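Local coordinates for protein enterochelin esterase (Salmonella enterica subsp. enterica serovar Typhimurium, PDB 3MGA) that probably hydrolyses the ester bonds of ferric enterobactin, the iron-loaded siderophore, so that its iron can be released inside the bacterial cell, at residues A[54-59]-A[122-127]; A[126-131]-A[145-150]; A[231-236]-A[398-403]. All blocks are in the same frame, centred on the assembly; numbering follows the deposited sequence.

Interaction 1. Residues A[54-59]-A[122-127]; sequences WVYITG and EGWRQL
W124 reaches from helix 117-127 toward the strand and meets Y56 and W54, and the three rings form an aromatic cluster. Y56 and W124 make an edge-to-face pair. Y56 presents its CD1-CE1 edge to one face of the W124 indole. Its CE1 lies 3.6 Å from W124 CD2, and its CD1 sits over the six-membered ring on the same face. The two planes stand at 70°. The first torsion of Y56 places CG opposite the backbone N (chi1 -168°), and the ring then reaches out from the strand to the indole.

The second aromatic pair is an offset edge-to-face one. Here W124 supplies the edge and W54 the face. The centroids of the W54 five-membered ring and the W124 six-membered ring are 5.7 Å apart, with the planes at 84°. W124 thus gives a face to one partner and an edge to the other, which probably helps to set the tilt of its ring. F106 adds further edge-to-face pairs with both W54 and W124.

The contact lies in the N-terminal domain, whose family belongs to the E-set clan of immunoglobulin-like beta folds. Strand 52-57 is an outermost strand of a four-stranded antiparallel sheet. Helix 117-127 packs across this strand. W54 and Y56 point toward the helix, while V55 points away and touches W83 of strand 80-87 in the other sheet.

The remaining contacts are apolar. W54 CB lies near the plane of the W124 ring, at its edge, 3.9 Å from W124 CZ3. L127, about one helical turn on, reaches W54 with one methyl. Its CD1 approaches the indole obliquely, nearest to W54 NE1 at 3.4 Å. No hydrogen bond joins the two segments.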
ATOM      1  N   TRP A  54     -13.207  17.439  -7.441  1.00 49.74           N
ATOM      2  CA  TRP A  54     -13.383  16.004  -7.243  1.00 47.37           C
ATOM      3  C   TRP A  54     -12.737  15.534  -5.945  1.00 45.96           C
ATOM      4  O   TRP A  54     -11.659  15.993  -5.560  1.00 44.94           O
ATOM      5  CB  TRP A  54     -12.837  15.205  -8.437  1.00 47.44           C
ATOM      6  CG  TRP A  54     -13.379  15.657  -9.790  1.00 50.68           C
ATOM      7  CD1 TRP A  54     -12.740  16.455 -10.701  1.00 52.39           C
ATOM      8  CD2 TRP A  54     -14.660  15.356 -10.358  1.00 48.49           C
ATOM      9  NE1 TRP A  54     -13.536  16.659 -11.794  1.00 54.01           N
ATOM     10  CE2 TRP A  54     -14.720  15.996 -11.615  1.00 52.25           C
ATOM     11  CE3 TRP A  54     -15.759  14.603  -9.933  1.00 48.51           C
ATOM     12  CZ2 TRP A  54     -15.837  15.910 -12.448  1.00 51.54           C
ATOM     13  CZ3 TRP A  54     -16.870  14.520 -10.758  1.00 50.60           C
ATOM     14  CH2 TRP A  54     -16.902  15.172 -12.003  1.00 52.77           C
ATOM     15  N   VAL A  55     -13.422  14.631  -5.261  1.00 44.67           N
ATOM     16  CA  VAL A  55     -12.926  14.076  -4.025  1.00 42.76           C
ATOM     17  C   VAL A  55     -12.534  12.666  -4.402  1.00 42.73           C
ATOM     18  O   VAL A  55     -13.393  11.841  -4.712  1.00 45.11           O
ATOM     19  CB  VAL A  55     -14.014  14.114  -2.933  1.00 43.45           C
ATOM     20  CG1 VAL A  55     -13.505  13.519  -1.625  1.00 38.75           C
ATOM     21  CG2 VAL A  55     -14.491  15.568  -2.726  1.00 43.75           C
ATOM     22  N   TYR A  56     -11.231  12.408  -4.431  1.00 42.08           N
ATOM     23  CA  TYR A  56     -10.715  11.100  -4.815  1.00 42.25           C
ATOM     24  C   TYR A  56     -10.200  10.390  -3.575  1.00 41.36           C
ATOM     25  O   TYR A  56      -9.094  10.646  -3.127  1.00 41.70           O
ATOM     26  CB  TYR A  56      -9.607  11.264  -5.854  1.00 42.53           C
ATOM     27  CG  TYR A  56      -9.175   9.987  -6.538  1.00 43.91           C
ATOM     28  CD1 TYR A  56      -9.809   9.553  -7.704  1.00 45.19           C
ATOM     29  CD2 TYR A  56      -8.112   9.228  -6.043  1.00 44.48           C
ATOM     30  CE1 TYR A  56      -9.412   8.386  -8.352  1.00 47.49           C
ATOM     31  CE2 TYR A  56      -7.705   8.061  -6.682  1.00 46.36           C
ATOM     32  CZ  TYR A  56      -8.356   7.642  -7.835  1.00 50.42           C
ATOM     33  OH  TYR A  56      -7.951   6.488  -8.473  1.00 52.60           O
ATOM     34  N   ILE A  57     -11.037   9.517  -3.019  1.00 41.54           N
ATOM     35  CA  ILE A  57     -10.713   8.756  -1.825  1.00 41.02           C
ATOM     36  C   ILE A  57     -10.465   7.311  -2.240  1.00 41.43           C
ATOM     37  O   ILE A  57     -11.330   6.678  -2.841  1.00 42.25           O
ATOM     38  CB  ILE A  57     -11.879   8.802  -0.806  1.00 41.20           C
ATOM     39  CG1 ILE A  57     -12.300  10.251  -0.527  1.00 42.73           C
ATOM     40  CG2 ILE A  57     -11.489   8.114   0.488  1.00 38.08           C
ATOM     41  CD1 ILE A  57     -13.489  10.386   0.413  1.00 42.76           C
ATOM     42  N   THR A  58      -9.280   6.795  -1.926  1.00 41.00           N
ATOM     43  CA  THR A  58      -8.921   5.426  -2.288  1.00 41.53           C
ATOM     44  C   THR A  58      -9.954   4.408  -1.787  1.00 41.99           C
ATOM     45  O   THR A  58     -10.305   4.386  -0.608  1.00 40.32           O
ATOM     46  CB  THR A  58      -7.522   5.047  -1.740  1.00 40.91           C
ATOM     47  OG1 THR A  58      -6.559   5.977  -2.233  1.00 40.77           O
ATOM     48  CG2 THR A  58      -7.121   3.636  -2.170  1.00 39.44           C
ATOM     49  N   GLY A  59     -10.441   3.577  -2.703  1.00 44.11           N
ATOM     50  CA  GLY A  59     -11.422   2.544  -2.375  1.00 45.71           C
ATOM     51  C   GLY A  59     -12.808   3.028  -1.965  1.00 46.25           C
ATOM     52  O   GLY A  59     -13.604   2.245  -1.448  1.00 48.03           O
ATOM     53  N   GLU A 122      -9.553   5.885 -17.157  1.00 79.96           N
ATOM     54  CA  GLU A 122      -9.213   6.765 -18.263  1.00 82.76           C
ATOM     55  C   GLU A 122      -9.535   8.197 -17.853  1.00 77.96           C
ATOM     56  O   GLU A 122      -8.671   9.065 -17.889  1.00 78.89           O
ATOM     57  CB  GLU A 122      -9.990   6.368 -19.525  1.00 86.95           C
ATOM     58  CG  GLU A 122      -9.657   7.175 -20.782  1.00 93.87           C
ATOM     59  CD  GLU A 122      -8.220   6.986 -21.271  1.00101.52           C
ATOM     60  OE1 GLU A 122      -7.920   7.433 -22.400  1.00108.57           O
ATOM     61  OE2 GLU A 122      -7.396   6.385 -20.545  1.00101.08           O
ATOM     62  N   GLY A 123     -10.771   8.432 -17.431  1.00 73.59           N
ATOM     63  CA  GLY A 123     -11.195   9.760 -16.994  1.00 70.60           C
ATOM     64  C   GLY A 123     -10.299  10.320 -15.898  1.00 67.14           C
ATOM     65  O   GLY A 123      -9.917  11.493 -15.939  1.00 67.92           O
ATOM     66  N   TRP A 124      -9.956   9.478 -14.923  1.00 63.06           N
ATOM     67  CA  TRP A 124      -9.090   9.901 -13.816  1.00 60.45           C
ATOM     68  C   TRP A 124      -7.652  10.168 -14.228  1.00 63.85           C
ATOM     69  O   TRP A 124      -6.988  10.993 -13.605  1.00 63.11           O
ATOM     70  CB  TRP A 124      -9.105   8.893 -12.657  1.00 57.52           C
ATOM     71  CG  TRP A 124     -10.403   8.844 -11.934  1.00 50.15           C
ATOM     72  CD1 TRP A 124     -11.287   7.812 -11.907  1.00 50.24           C
ATOM     73  CD2 TRP A 124     -10.990   9.898 -11.167  1.00 44.28           C
ATOM     74  NE1 TRP A 124     -12.382   8.145 -11.141  1.00 47.16           N
ATOM     75  CE2 TRP A 124     -12.222   9.423 -10.678  1.00 43.86           C
ATOM     76  CE3 TRP A 124     -10.585  11.195 -10.835  1.00 44.01           C
ATOM     77  CZ2 TRP A 124     -13.058  10.199  -9.874  1.00 41.48           C
ATOM     78  CZ3 TRP A 124     -11.414  11.966 -10.039  1.00 43.27           C
ATOM     79  CH2 TRP A 124     -12.641  11.464  -9.570  1.00 41.88           C
ATOM     80  N   ARG A 125      -7.161   9.473 -15.252  1.00 68.69           N
ATOM     81  CA  ARG A 125      -5.790   9.695 -15.719  1.00 73.84           C
ATOM     82  C   ARG A 125      -5.597  11.129 -16.222  1.00 75.41           C
ATOM     83  O   ARG A 125      -4.472  11.644 -16.221  1.00 78.59           O
ATOM     84  CB  ARG A 125      -5.384   8.699 -16.817  1.00 80.38           C
ATOM     85  CG  ARG A 125      -5.212   7.256 -16.353  1.00 82.85           C
ATOM     86  CD  ARG A 125      -4.623   6.391 -17.469  1.00 93.26           C
ATOM     87  NE  ARG A 125      -4.425   4.997 -17.059  1.00 96.95           N
ATOM     88  CZ  ARG A 125      -5.303   4.007 -17.247  1.00 98.01           C
ATOM     89  NH1 ARG A 125      -6.468   4.227 -17.853  1.00 97.00           N
ATOM     90  NH2 ARG A 125      -5.009   2.782 -16.827  1.00100.65           N
ATOM     91  N   GLN A 126      -6.686  11.760 -16.662  1.00 73.88           N
ATOM     92  CA  GLN A 126      -6.633  13.147 -17.146  1.00 76.69           C
ATOM     93  C   GLN A 126      -6.783  14.193 -16.034  1.00 71.49           C
ATOM     94  O   GLN A 126      -6.392  15.344 -16.214  1.00 74.88           O
ATOM     95  CB  GLN A 126      -7.659  13.393 -18.271  1.00 79.92           C
ATOM     96  CG  GLN A 126      -7.186  12.994 -19.691  1.00 89.25           C
ATOM     97  CD  GLN A 126      -6.799  11.527 -19.841  1.00 92.08           C
ATOM     98  OE1 GLN A 126      -7.117  10.695 -18.997  1.00 90.41           O
ATOM     99  NE2 GLN A 126      -6.114  11.209 -20.934  1.00 98.33           N
ATOM    100  N   LEU A 127      -7.321  13.799 -14.883  1.00 64.95           N
ATOM    101  CA  LEU A 127      -7.510  14.740 -13.770  1.00 60.84           C
ATOM    102  C   LEU A 127      -6.468  14.616 -12.645  1.00 58.05           C
ATOM    103  O   LEU A 127      -5.934  15.628 -12.196  1.00 57.28           O
ATOM    104  CB  LEU A 127      -8.921  14.596 -13.198  1.00 57.02           C
ATOM    105  CG  LEU A 127     -10.057  14.964 -14.153  1.00 57.76           C
ATOM    106  CD1 LEU A 127     -11.407  14.636 -13.546  1.00 50.68           C
ATOM    107  CD2 LEU A 127      -9.975  16.438 -14.527  1.00 61.16           C
TER

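Interaction 2. Residues A[126-131]-A[145-150]; sequences QLLPQA and RGHAVS
H147 overlaps the methyl of A131, which sits over one face of the imidazole. A131 CB lies 4.1 Å from H147 CG, displaced toward the ring's rim. The contact belongs to the N-terminal domain, of the E-set clan. It joins the turn that follows helix 117-127 to the residues that lead into strand 148-153. Residues 128-130 form a short 3-10 segment, and A131 is the first residue beyond it.

The H147 side chain takes a less common first torsion. Its CG stands between the backbone N and the carbonyl carbon (chi1 62°), which turns the imidazole back toward the 3-10 turn. L128 meets another part of the ring. One of its methyls, CD2, is 4.2 Å from H147 CE1, a loose contact. L128 also touches I98 of strand 92-100 and Y56 of strand 52-57. A131 rests on strand 92-100 too, against C96 and I98. Both residues thus touch the sheet as well as the histidine.

Two backbone carbonyls come near H147, but no hydrogen bond crosses between the segments. The O of L128 instead accepts the backbone N of A131 at 2.9 Å, which closes the 3-10 turn. The same oxygen approaches the imidazole obliquely, 3.8 Å from H147 ND1. The O of A131 lies 3.8 Å from H147 CB.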
ATOM      1  N   GLN A 126      -6.686  11.760 -16.662  1.00 73.88           N
ATOM      2  CA  GLN A 126      -6.633  13.147 -17.146  1.00 76.69           C
ATOM      3  C   GLN A 126      -6.783  14.193 -16.034  1.00 71.49           C
ATOM      4  O   GLN A 126      -6.392  15.344 -16.214  1.00 74.88           O
ATOM      5  CB  GLN A 126      -7.659  13.393 -18.271  1.00 79.92           C
ATOM      6  CG  GLN A 126      -7.186  12.994 -19.691  1.00 89.25           C
ATOM      7  CD  GLN A 126      -6.799  11.527 -19.841  1.00 92.08           C
ATOM      8  OE1 GLN A 126      -7.117  10.695 -18.997  1.00 90.41           O
ATOM      9  NE2 GLN A 126      -6.114  11.209 -20.934  1.00 98.33           N
ATOM     10  N   LEU A 127      -7.321  13.799 -14.883  1.00 64.95           N
ATOM     11  CA  LEU A 127      -7.510  14.740 -13.770  1.00 60.84           C
ATOM     12  C   LEU A 127      -6.468  14.616 -12.645  1.00 58.05           C
ATOM     13  O   LEU A 127      -5.934  15.628 -12.196  1.00 57.28           O
ATOM     14  CB  LEU A 127      -8.921  14.596 -13.198  1.00 57.02           C
ATOM     15  CG  LEU A 127     -10.057  14.964 -14.153  1.00 57.76           C
ATOM     16  CD1 LEU A 127     -11.407  14.636 -13.546  1.00 50.68           C
ATOM     17  CD2 LEU A 127      -9.975  16.438 -14.527  1.00 61.16           C
ATOM     18  N   LEU A 128      -6.173  13.390 -12.212  1.00 56.96           N
ATOM     19  CA  LEU A 128      -5.205  13.145 -11.109  1.00 56.55           C
ATOM     20  C   LEU A 128      -3.888  13.931 -11.160  1.00 60.52           C
ATOM     21  O   LEU A 128      -3.344  14.264 -10.111  1.00 59.72           O
ATOM     22  CB  LEU A 128      -4.921  11.646 -10.937  1.00 56.47           C
ATOM     23  CG  LEU A 128      -6.071  10.814 -10.348  1.00 53.45           C
ATOM     24  CD1 LEU A 128      -5.717   9.338 -10.326  1.00 53.72           C
ATOM     25  CD2 LEU A 128      -6.431  11.287  -8.946  1.00 47.02           C
ATOM     26  N   PRO A 129      -3.353  14.219 -12.361  1.00 66.08           N
ATOM     27  CA  PRO A 129      -2.133  15.028 -12.318  1.00 70.83           C
ATOM     28  C   PRO A 129      -2.366  16.407 -11.672  1.00 69.92           C
ATOM     29  O   PRO A 129      -1.415  17.025 -11.184  1.00 72.74           O
ATOM     30  CB  PRO A 129      -1.750  15.170 -13.796  1.00 77.29           C
ATOM     31  CG  PRO A 129      -2.304  13.948 -14.442  1.00 77.43           C
ATOM     32  CD  PRO A 129      -3.588  13.639 -13.696  1.00 69.51           C
ATOM     33  N   GLN A 130      -3.619  16.871 -11.679  1.00 66.80           N
ATOM     34  CA  GLN A 130      -3.995  18.157 -11.093  1.00 66.37           C
ATOM     35  C   GLN A 130      -4.406  18.018  -9.619  1.00 61.17           C
ATOM     36  O   GLN A 130      -4.700  19.018  -8.953  1.00 61.62           O
ATOM     37  CB  GLN A 130      -5.162  18.771 -11.880  1.00 68.13           C
ATOM     38  CG  GLN A 130      -4.867  19.056 -13.360  1.00 75.52           C
ATOM     39  CD  GLN A 130      -6.062  19.659 -14.110  1.00 78.91           C
ATOM     40  OE1 GLN A 130      -7.206  19.586 -13.657  1.00 76.15           O
ATOM     41  NE2 GLN A 130      -5.793  20.246 -15.269  1.00 88.11           N
ATOM     42  N   ALA A 131      -4.432  16.782  -9.122  1.00 56.53           N
ATOM     43  CA  ALA A 131      -4.817  16.499  -7.741  1.00 52.07           C
ATOM     44  C   ALA A 131      -3.861  17.092  -6.713  1.00 51.49           C
ATOM     45  O   ALA A 131      -2.669  17.223  -6.965  1.00 53.99           O
ATOM     46  CB  ALA A 131      -4.934  14.999  -7.528  1.00 50.32           C
ATOM     47  N   ARG A 145       2.356   8.000  -6.997  1.00 63.84           N
ATOM     48  CA  ARG A 145       1.751   7.972  -8.330  1.00 67.13           C
ATOM     49  C   ARG A 145       1.919   9.294  -9.088  1.00 68.43           C
ATOM     50  O   ARG A 145       1.527   9.388 -10.254  1.00 72.26           O
ATOM     51  CB  ARG A 145       0.263   7.651  -8.218  1.00 68.12           C
ATOM     52  CG  ARG A 145      -0.087   6.250  -7.706  1.00 70.77           C
ATOM     53  CD  ARG A 145       0.136   5.163  -8.768  1.00 77.27           C
ATOM     54  NE  ARG A 145      -0.605   3.941  -8.434  1.00 80.00           N
ATOM     55  CZ  ARG A 145      -0.765   2.895  -9.247  1.00 84.26           C
ATOM     56  NH1 ARG A 145      -0.238   2.893 -10.468  1.00 87.20           N
ATOM     57  NH2 ARG A 145      -1.468   1.842  -8.839  1.00 84.61           N
ATOM     58  N   GLY A 146       2.466  10.318  -8.431  1.00 66.15           N
ATOM     59  CA  GLY A 146       2.690  11.621  -9.081  1.00 67.59           C
ATOM     60  C   GLY A 146       1.962  12.827  -8.497  1.00 66.57           C
ATOM     61  O   GLY A 146       1.990  13.908  -9.085  1.00 69.49           O
ATOM     62  N   HIS A 147       1.307  12.653  -7.354  1.00 62.70           N
ATOM     63  CA  HIS A 147       0.598  13.752  -6.696  1.00 61.32           C
ATOM     64  C   HIS A 147       0.616  13.561  -5.178  1.00 56.73           C
ATOM     65  O   HIS A 147       0.865  12.462  -4.683  1.00 53.49           O
ATOM     66  CB  HIS A 147      -0.851  13.841  -7.187  1.00 62.93           C
ATOM     67  CG  HIS A 147      -1.675  12.625  -6.879  1.00 62.15           C
ATOM     68  ND1 HIS A 147      -1.931  11.640  -7.811  1.00 63.76           N
ATOM     69  CD2 HIS A 147      -2.290  12.231  -5.739  1.00 60.05           C
ATOM     70  CE1 HIS A 147      -2.676  10.698  -7.260  1.00 63.91           C
ATOM     71  NE2 HIS A 147      -2.905  11.030  -6.002  1.00 61.62           N
ATOM     72  N   ALA A 148       0.362  14.643  -4.450  1.00 54.95           N
ATOM     73  CA  ALA A 148       0.319  14.593  -2.996  1.00 51.46           C
ATOM     74  C   ALA A 148      -1.052  14.074  -2.539  1.00 49.35           C
ATOM     75  O   ALA A 148      -2.053  14.239  -3.234  1.00 49.87           O
ATOM     76  CB  ALA A 148       0.594  15.975  -2.407  1.00 52.21           C
ATOM     77  N   VAL A 149      -1.077  13.441  -1.374  1.00 46.56           N
ATOM     78  CA  VAL A 149      -2.303  12.891  -0.803  1.00 45.76           C
ATOM     79  C   VAL A 149      -2.382  13.236   0.672  1.00 43.51           C
ATOM     80  O   VAL A 149      -1.421  13.741   1.242  1.00 42.61           O
ATOM     81  CB  VAL A 149      -2.349  11.358  -0.943  1.00 45.02           C
ATOM     82  CG1 VAL A 149      -2.533  10.967  -2.394  1.00 47.58           C
ATOM     83  CG2 VAL A 149      -1.076  10.733  -0.344  1.00 42.96           C
ATOM     84  N   SER A 150      -3.529  12.952   1.284  1.00 41.89           N
ATOM     85  CA  SER A 150      -3.738  13.231   2.704  1.00 40.20           C
ATOM     86  C   SER A 150      -4.323  12.018   3.419  1.00 37.75           C
ATOM     87  O   SER A 150      -4.923  11.161   2.797  1.00 36.86           O
ATOM     88  CB  SER A 150      -4.614  14.462   2.865  1.00 41.55           C
ATOM     89  OG  SER A 150      -3.986  15.570   2.237  1.00 40.50           O
TER

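Interaction 3. Residues A[231-236]-A[398-403]; sequences LLPGAV and LLWQPL
Chi1 of W400 is -72°, which sets CG opposite the carbonyl carbon, and chi2 of -41° then turns the indole toward the loop 231-236. L232 has the same kind of first torsion (chi1 -72°). Its CB does not point straight at the 398-403 segment, but its CD2 methyl reaches the tryptophan.

Three residues of the loop gather round the six-membered part of the indole. L232 CD2 comes in at the edge, in the ring plane, 3.9 Å from W400 CE3. P233 lies closer to the same carbon, with its CD 3.7 Å from W400 CE3. P233 CG is placed over one face, offset toward the rim. The proline and indole side chains cross at about a right angle. Further along the loop, A235 CB is 4.1 Å from W400 CH2.

All these contacts are apolar. The polar end of the indole turns to another partner, since W400 NE1 donates a hydrogen bond to the backbone O of R282. P203 and Y237 also touch the W400 side chain. L232 packs in addition on L223, L226 and T227 of helix 220-228.

W400 sits at the break between helix 385-399 and helix 401-404, as N-cap of the second. The contact thus fastens the C-terminal helices to the loop entering strand 236-240, within the mixed beta-sheet and helices of an alpha/beta-hydrolase fold.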
ATOM      1  N   LEU A 231       9.308  -6.189  20.086  1.00 44.07           N
ATOM      2  CA  LEU A 231       8.213  -6.759  19.309  1.00 41.92           C
ATOM      3  C   LEU A 231       8.697  -7.245  17.929  1.00 40.40           C
ATOM      4  O   LEU A 231       7.939  -7.837  17.172  1.00 40.85           O
ATOM      5  CB  LEU A 231       7.055  -5.767  19.198  1.00 41.10           C
ATOM      6  CG  LEU A 231       6.333  -5.483  20.529  1.00 43.03           C
ATOM      7  CD1 LEU A 231       5.247  -4.440  20.347  1.00 41.30           C
ATOM      8  CD2 LEU A 231       5.732  -6.766  21.150  1.00 38.95           C
ATOM      9  N   LEU A 232       9.956  -6.967  17.613  1.00 39.43           N
ATOM     10  CA  LEU A 232      10.603  -7.450  16.390  1.00 38.40           C
ATOM     11  C   LEU A 232      12.035  -7.782  16.794  1.00 39.83           C
ATOM     12  O   LEU A 232      12.588  -7.154  17.688  1.00 39.52           O
ATOM     13  CB  LEU A 232      10.621  -6.420  15.252  1.00 36.10           C
ATOM     14  CG  LEU A 232       9.362  -6.027  14.477  1.00 35.12           C
ATOM     15  CD1 LEU A 232       9.701  -4.893  13.515  1.00 32.53           C
ATOM     16  CD2 LEU A 232       8.736  -7.195  13.704  1.00 31.96           C
ATOM     17  N   PRO A 233      12.636  -8.778  16.146  1.00 41.21           N
ATOM     18  CA  PRO A 233      14.003  -9.127  16.476  1.00 41.79           C
ATOM     19  C   PRO A 233      14.972  -8.221  15.733  1.00 41.17           C
ATOM     20  O   PRO A 233      14.584  -7.596  14.740  1.00 40.86           O
ATOM     21  CB  PRO A 233      14.119 -10.544  15.933  1.00 43.03           C
ATOM     22  CG  PRO A 233      13.253 -10.524  14.702  1.00 42.10           C
ATOM     23  CD  PRO A 233      12.108  -9.590  15.034  1.00 41.12           C
ATOM     24  N   GLY A 234      16.210  -8.124  16.209  1.00 40.91           N
ATOM     25  CA  GLY A 234      17.207  -7.341  15.497  1.00 40.23           C
ATOM     26  C   GLY A 234      17.324  -8.006  14.138  1.00 38.75           C
ATOM     27  O   GLY A 234      17.558  -9.205  14.059  1.00 40.47           O
ATOM     28  N   ALA A 235      17.153  -7.240  13.070  1.00 37.60           N
ATOM     29  CA  ALA A 235      17.168  -7.802  11.725  1.00 36.97           C
ATOM     30  C   ALA A 235      17.974  -6.985  10.747  1.00 35.82           C
ATOM     31  O   ALA A 235      18.587  -5.996  11.110  1.00 35.31           O
ATOM     32  CB  ALA A 235      15.722  -7.929  11.213  1.00 35.68           C
ATOM     33  N   VAL A 236      17.964  -7.449   9.498  1.00 36.13           N
ATOM     34  CA  VAL A 236      18.629  -6.801   8.382  1.00 34.93           C
ATOM     35  C   VAL A 236      17.552  -6.560   7.346  1.00 34.30           C
ATOM     36  O   VAL A 236      16.993  -7.512   6.813  1.00 35.35           O
ATOM     37  CB  VAL A 236      19.724  -7.713   7.762  1.00 36.54           C
ATOM     38  CG1 VAL A 236      20.269  -7.108   6.445  1.00 31.65           C
ATOM     39  CG2 VAL A 236      20.842  -7.962   8.764  1.00 34.31           C
ATOM     40  N   LEU A 398       3.880 -11.267  12.596  1.00 36.79           N
ATOM     41  CA  LEU A 398       3.265 -12.571  12.391  1.00 37.31           C
ATOM     42  C   LEU A 398       4.268 -13.552  11.814  1.00 37.43           C
ATOM     43  O   LEU A 398       4.460 -14.647  12.351  1.00 38.11           O
ATOM     44  CB  LEU A 398       2.063 -12.470  11.456  1.00 36.23           C
ATOM     45  CG  LEU A 398       0.888 -11.726  12.056  1.00 37.10           C
ATOM     46  CD1 LEU A 398      -0.268 -11.619  11.041  1.00 32.32           C
ATOM     47  CD2 LEU A 398       0.445 -12.452  13.346  1.00 33.04           C
ATOM     48  N   LEU A 399       4.912 -13.161  10.721  1.00 36.08           N
ATOM     49  CA  LEU A 399       5.904 -14.028  10.097  1.00 37.76           C
ATOM     50  C   LEU A 399       7.057 -14.397  11.044  1.00 38.40           C
ATOM     51  O   LEU A 399       7.595 -15.494  10.956  1.00 40.29           O
ATOM     52  CB  LEU A 399       6.443 -13.404   8.813  1.00 36.75           C
ATOM     53  CG  LEU A 399       5.403 -13.295   7.702  1.00 38.58           C
ATOM     54  CD1 LEU A 399       5.955 -12.517   6.515  1.00 38.61           C
ATOM     55  CD2 LEU A 399       4.922 -14.682   7.283  1.00 37.49           C
ATOM     56  N   TRP A 400       7.434 -13.486  11.938  1.00 37.26           N
ATOM     57  CA  TRP A 400       8.522 -13.764  12.880  1.00 37.15           C
ATOM     58  C   TRP A 400       8.042 -14.064  14.285  1.00 38.83           C
ATOM     59  O   TRP A 400       8.835 -14.078  15.217  1.00 39.32           O
ATOM     60  CB  TRP A 400       9.528 -12.607  12.948  1.00 35.82           C
ATOM     61  CG  TRP A 400      10.387 -12.444  11.764  1.00 32.86           C
ATOM     62  CD1 TRP A 400      10.983 -13.434  11.042  1.00 34.13           C
ATOM     63  CD2 TRP A 400      10.891 -11.215  11.247  1.00 34.31           C
ATOM     64  NE1 TRP A 400      11.767 -12.898  10.055  1.00 33.04           N
ATOM     65  CE2 TRP A 400      11.738 -11.533  10.168  1.00 34.95           C
ATOM     66  CE3 TRP A 400      10.693  -9.869  11.578  1.00 34.14           C
ATOM     67  CZ2 TRP A 400      12.383 -10.560   9.419  1.00 35.74           C
ATOM     68  CZ3 TRP A 400      11.326  -8.908  10.838  1.00 34.48           C
ATOM     69  CH2 TRP A 400      12.170  -9.255   9.770  1.00 36.96           C
ATOM     70  N   GLN A 401       6.750 -14.334  14.439  1.00 41.23           N
ATOM     71  CA  GLN A 401       6.187 -14.625  15.761  1.00 43.53           C
ATOM     72  C   GLN A 401       6.978 -15.679  16.555  1.00 45.48           C
ATOM     73  O   GLN A 401       7.177 -15.503  17.744  1.00 46.35           O
ATOM     74  CB  GLN A 401       4.728 -15.048  15.645  1.00 43.52           C
ATOM     75  CG  GLN A 401       3.985 -15.044  16.968  1.00 48.43           C
ATOM     76  CD  GLN A 401       2.516 -15.402  16.802  1.00 55.18           C
ATOM     77  OE1 GLN A 401       1.630 -14.594  17.099  1.00 60.99           O
ATOM     78  NE2 GLN A 401       2.252 -16.589  16.268  1.00 57.18           N
ATOM     79  N   PRO A 402       7.419 -16.776  15.904  1.00 48.30           N
ATOM     80  CA  PRO A 402       8.177 -17.796  16.657  1.00 51.97           C
ATOM     81  C   PRO A 402       9.454 -17.270  17.320  1.00 53.53           C
ATOM     82  O   PRO A 402       9.701 -17.576  18.483  1.00 55.75           O
ATOM     83  CB  PRO A 402       8.513 -18.852  15.593  1.00 52.47           C
ATOM     84  CG  PRO A 402       7.439 -18.704  14.564  1.00 51.77           C
ATOM     85  CD  PRO A 402       7.099 -17.231  14.535  1.00 47.76           C
ATOM     86  N   LEU A 403      10.253 -16.495  16.587  1.00 53.60           N
ATOM     87  CA  LEU A 403      11.483 -15.919  17.135  1.00 55.32           C
ATOM     88  C   LEU A 403      11.167 -14.890  18.204  1.00 54.75           C
ATOM     89  O   LEU A 403      11.758 -14.899  19.275  1.00 56.12           O
ATOM     90  CB  LEU A 403      12.309 -15.200  16.061  1.00 55.31           C
ATOM     91  CG  LEU A 403      12.930 -15.941  14.885  1.00 58.84           C
ATOM     92  CD1 LEU A 403      11.867 -16.522  13.965  1.00 61.95           C
ATOM     93  CD2 LEU A 403      13.811 -14.966  14.127  1.00 60.22           C
TER

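How the interactions relate
From the N terminus, strand 52-57 comes first, and interaction 1 closes a long loop when helix 117-127 returns to it. Interaction 2 begins where interaction 1 ends, sharing Q126 and L127, and closes a short loop at residues 145-150. The two follow each other rather than nest. They touch through Y56 CG and L128 CD2, 3.9 Å apart, and together hold the helix and its following turn on one sheet of the N-terminal domain. Interaction 3 opens later and closes a loop over most of the esterase domain. It lies on the opposite side of the chain's centre from interactions 1 and 2, with nearest atoms about 21 Å from interaction 1.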